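Local coordinates for protein glucosidase (Croceicoccus marinus, PDB 5Z3K) that probably hydrolyses O-glycosidic bonds as a family GH39 beta-glucosidase, at residues D235-D238 / F239-I242; I379-M382 / Y383-A386. All coordinates share one frame; numbering follows the deposited sequence.

How the contacts relate
Both contacts are local, each made within eight consecutive residues, and they follow in series along the chain without crossing. Contact 1 comes first: after barrel strand 223-229, residues 235-238 turn the loop into helix 238-252, and the contact closes the first turn of that helix. Much later, after strand 369-376 of the nine-stranded sheet, the chain loops out toward strand 391-394, and contact 2 closes a short 3-10 turn within this loop. Their centres lie about 15 Å apart, yet they touch: CD1 of I379 packs on CG of D235 at 3.6 Å. The touch thus joins a barrel loop to a loop following a strand of the sheet.

Contact 1. Residues D235-D238 / F239-I242; sequences DPMD and FRTI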
loop_
_atom_site.group_PDB
_atom_site.type_symbol
_atom_site.label_atom_id
_atom_site.label_comp_id
_atom_site.label_asym_id
_atom_site.label_seq_id
_atom_site.Cartn_x
_atom_site.Cartn_y
_atom_site.Cartn_z
ATOM N N ASP A 235 1.425 -0.225 16.442
ATOM C CA ASP A 235 0.439 -1.299 16.570
ATOM C C ASP A 235 -0.040 -1.694 15.178
ATOM O O ASP A 235 -0.709 -0.886 14.511
ATOM C CB ASP A 235 -0.744 -0.842 17.441
ATOM C CG ASP A 235 -1.729 -1.969 17.768
ATOM O OD1 ASP A 235 -1.613 -3.062 17.173
ATOM O OD2 ASP A 235 -2.619 -1.758 18.646
ATOM N N PRO A 236 0.268 -2.907 14.695
ATOM C CA PRO A 236 -0.143 -3.278 13.326
ATOM C C PRO A 236 -1.646 -3.402 13.163
ATOM O O PRO A 236 -2.125 -3.480 12.022
ATOM C CB PRO A 236 0.569 -4.625 13.093
ATOM C CG PRO A 236 0.760 -5.186 14.479
ATOM C CD PRO A 236 1.023 -3.982 15.361
HETATM N N MSE A 237 -2.401 -3.418 14.261
HETATM C CA MSE A 237 -3.854 -3.447 14.201
HETATM C C MSE A 237 -4.452 -2.119 13.706
HETATM O O MSE A 237 -5.587 -2.104 13.238
HETATM C CB MSE A 237 -4.426 -3.813 15.584
HETATM C CG MSE A 237 -5.933 -4.127 15.611
HETATM SE SE MSE A 237 -6.478 -5.604 14.418
HETATM C CE MSE A 237 -5.684 -7.120 15.378
ATOM N N ASP A 238 -3.679 -1.026 13.771
ATOM C CA ASP A 238 -4.241 0.310 13.534
ATOM C C ASP A 238 -5.000 0.403 12.215
ATOM O O ASP A 238 -6.045 1.060 12.133
ATOM C CB ASP A 238 -3.138 1.367 13.528
ATOM C CG ASP A 238 -2.776 1.853 14.901
ATOM O OD1 ASP A 238 -3.216 1.231 15.904
ATOM O OD2 ASP A 238 -2.002 2.839 14.967
ATOM N N PHE A 239 -4.478 -0.222 11.162
ATOM C CA PHE A 239 -5.078 -0.010 9.848
ATOM C C PHE A 239 -6.489 -0.570 9.782
ATOM O O PHE A 239 -7.378 0.047 9.179
ATOM C CB PHE A 239 -4.144 -0.587 8.795
ATOM C CG PHE A 239 -2.752 -0.108 8.991
ATOM C CD1 PHE A 239 -2.416 1.208 8.685
ATOM C CD2 PHE A 239 -1.808 -0.921 9.576
ATOM C CE1 PHE A 239 -1.146 1.681 8.919
ATOM C CE2 PHE A 239 -0.533 -0.458 9.816
ATOM C CZ PHE A 239 -0.196 0.836 9.493
ATOM N N ARG A 240 -6.733 -1.702 10.441
ATOM C CA ARG A 240 -8.100 -2.215 10.540
ATOM C C ARG A 240 -8.971 -1.270 11.352
ATOM O O ARG A 240 -10.097 -0.945 10.951
ATOM C CB ARG A 240 -8.111 -3.607 11.178
ATOM C CG ARG A 240 -9.524 -4.135 11.377
ATOM C CD ARG A 240 -9.552 -5.347 12.295
ATOM N NE ARG A 240 -8.827 -6.483 11.731
ATOM C CZ ARG A 240 -8.683 -7.649 12.364
ATOM N NH1 ARG A 240 -9.219 -7.814 13.575
ATOM N NH2 ARG A 240 -8.012 -8.641 11.797
ATOM N N THR A 241 -8.455 -0.817 12.499
ATOM C CA THR A 241 -9.211 0.092 13.366
ATOM C C THR A 241 -9.598 1.373 12.632
ATOM O O THR A 241 -10.752 1.814 12.707
ATOM C CB THR A 241 -8.405 0.421 14.621
ATOM O OG1 THR A 241 -8.108 -0.789 15.320
ATOM C CG2 THR A 241 -9.187 1.362 15.552
ATOM N N ILE A 242 -8.651 1.990 11.916
ATOM C CA ILE A 242 -8.985 3.246 11.238
ATOM C C ILE A 242 -9.995 3.001 10.123
ATOM O O ILE A 242 -10.952 3.769 9.949
ATOM C CB ILE A 242 -7.723 3.943 10.695
ATOM C CG1 ILE A 242 -6.677 4.148 11.795
ATOM C CG2 ILE A 242 -8.097 5.283 10.058
ATOM C CD1 ILE A 242 -7.163 4.984 12.949
HETATM O O HOH W 1 -4.106 -3.809 10.148
#
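R240 reaches back along the first helical turn and lays its side chain against M237, a selenomethionine in the crystal. R240 CB sits 3.6 Å from M237 O. R240 leaves the backbone with CG anti to N (chi1 176°) and bends at chi3 (-64°), which brings the guanidinium round to the selenium: R240 CD lies 3.7 Å from M237 SE, and NE keeps a similar separation. The guanidinium then presents one face, M237 SE standing 3.4 Å above its plane, nearer the edge of the group than its middle, while M237 CE reaches to within 4.0 Å of R240 NH1. At the tip, NH2 donates to the carbonyl oxygen of Y290, tethering the far end of the arginine to helix 277-291. M237 belongs to a type I beta turn, D235 to D238, that feeds helix 238-252 after the sixth strand of the (beta/alpha)8 barrel. D235 OD1 caps the turn by accepting from M237 N at 3.0 Å, met from above the carboxylate plane; its OD2 forms a salt bridge with R413. M237 O receives a straight bond from T241 N (170° at the hydrogen) and a weak, bent one from R240 N. One residue on, D238 O accepts from I242 N at 2.8 Å. The D238 carboxylate turns elsewhere, OD2 bonding to W228 NE1 and S233 OG. A water donates to P236 O and lies in the plane of the F239 ring, at its edge.

Contact 2. Residues I379-M382 / Y383-A386; sequences IPDM and YLTA
Y383 and L384 are tied back to P380 and D381 by two backbone hydrogen bonds, each spanning three residues. L384 N donates to D381 O at 2.8 Å, nearly straight at the hydrogen (161°). Y383 N to P380 O is more bent. In both, the N-H comes in from well above the carbonyl plane. The carboxylate of D381 pairs outside the turn, OD1 forming a salt bridge with R417, and T385 O accepts from R412 NH1.

Outside this polar centre, the Y383 ring runs beside the M382 side chain, a selenomethionine in the crystal, and the two point the same way. M382 CG lies between the backbone N and the carbonyl carbon (chi1 60°), and the chain beyond is extended, which carries it along the tyrosine: M382 CG is 3.7 Å from Y383 CD2, and M382 CE is 3.6 Å from Y383 CE2. The selenium makes an oblique Met-aromatic contact, M382 SE lying 4.8 Å from the centroid of the Y383 ring and 35° off its normal. P380 approaches the same ring at its edge, in plane, with P380 CB 4.0 Å from Y383 CD2.

On the buried side, I379 CG2 divides its contact between two residues, touching Y383 CB at 3.8 Å and L384 CD2 equally closely. Beyond the turn, Y383 packs on R234 and R412, and L384 on R417. Paired bonds from residue i+3 back to residue i identify a short 3-10 turn, here set in the loop between strands 369-376 and 391-394.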
loop_
_atom_site.group_PDB
_atom_site.type_symbol
_atom_site.label_atom_id
_atom_site.label_comp_id
_atom_site.label_asym_id
_atom_site.label_seq_id
_atom_site.Cartn_x
_atom_site.Cartn_y
_atom_site.Cartn_z
ATOM N N ILE A 379 4.386 -5.282 20.192
ATOM C CA ILE A 379 4.295 -3.846 20.473
ATOM C C ILE A 379 5.256 -3.513 21.609
ATOM O O ILE A 379 5.225 -4.190 22.655
ATOM C CB ILE A 379 2.856 -3.455 20.854
ATOM C CG1 ILE A 379 1.893 -3.658 19.680
ATOM C CG2 ILE A 379 2.811 -2.014 21.338
ATOM C CD1 ILE A 379 0.428 -3.689 20.108
ATOM N N PRO A 380 6.132 -2.523 21.467
ATOM C CA PRO A 380 7.038 -2.191 22.576
ATOM C C PRO A 380 6.273 -1.689 23.795
ATOM O O PRO A 380 5.216 -1.058 23.682
ATOM C CB PRO A 380 7.942 -1.102 21.983
ATOM C CG PRO A 380 7.878 -1.339 20.487
ATOM C CD PRO A 380 6.471 -1.795 20.230
ATOM N N ASP A 381 6.837 -1.970 24.978
ATOM C CA ASP A 381 6.165 -1.647 26.238
ATOM C C ASP A 381 5.714 -0.196 26.298
ATOM O O ASP A 381 4.598 0.095 26.745
ATOM C CB ASP A 381 7.084 -1.937 27.427
ATOM C CG ASP A 381 7.506 -3.375 27.496
ATOM O OD1 ASP A 381 6.642 -4.256 27.320
ATOM O OD2 ASP A 381 8.709 -3.626 27.712
HETATM N N MSE A 382 6.555 0.734 25.859
HETATM C CA MSE A 382 6.206 2.132 26.043
HETATM C C MSE A 382 4.970 2.500 25.231
HETATM O O MSE A 382 4.299 3.479 25.541
HETATM C CB MSE A 382 7.370 3.044 25.686
HETATM C CG MSE A 382 7.839 2.910 24.274
HETATM SE SE MSE A 382 9.018 4.391 23.799
HETATM C CE MSE A 382 9.898 3.519 22.320
ATOM N N TYR A 383 4.639 1.700 24.219
ATOM C CA TYR A 383 3.430 1.952 23.445
ATOM C C TYR A 383 2.209 1.216 23.987
ATOM O O TYR A 383 1.123 1.332 23.406
ATOM C CB TYR A 383 3.665 1.602 21.968
ATOM C CG TYR A 383 4.613 2.573 21.294
ATOM C CD1 TYR A 383 4.184 3.830 20.870
ATOM C CD2 TYR A 383 5.949 2.241 21.108
ATOM C CE1 TYR A 383 5.070 4.724 20.267
ATOM C CE2 TYR A 383 6.828 3.119 20.518
ATOM C CZ TYR A 383 6.394 4.352 20.095
ATOM O OH TYR A 383 7.308 5.195 19.502
ATOM N N LEU A 384 2.346 0.498 25.102
ATOM C CA LEU A 384 1.207 -0.137 25.760
ATOM C C LEU A 384 0.671 0.683 26.930
ATOM O O LEU A 384 -0.232 0.226 27.636
ATOM C CB LEU A 384 1.585 -1.544 26.216
ATOM C CG LEU A 384 1.848 -2.480 25.026
ATOM C CD1 LEU A 384 2.605 -3.736 25.440
ATOM C CD2 LEU A 384 0.545 -2.839 24.320
ATOM N N THR A 385 1.197 1.886 27.138
ATOM C CA THR A 385 0.672 2.817 28.126
ATOM C C THR A 385 -0.411 3.675 27.485
ATOM O O THR A 385 -0.206 4.231 26.403
ATOM C CB THR A 385 1.798 3.701 28.660
ATOM O OG1 THR A 385 2.849 2.872 29.172
ATOM C CG2 THR A 385 1.289 4.618 29.757
ATOM N N ALA A 386 -1.560 3.787 28.147
ATOM C CA ALA A 386 -2.610 4.650 27.628
ATOM C C ALA A 386 -2.163 6.107 27.675
ATOM O O ALA A 386 -1.445 6.526 28.585
ATOM C CB ALA A 386 -3.906 4.471 28.424
#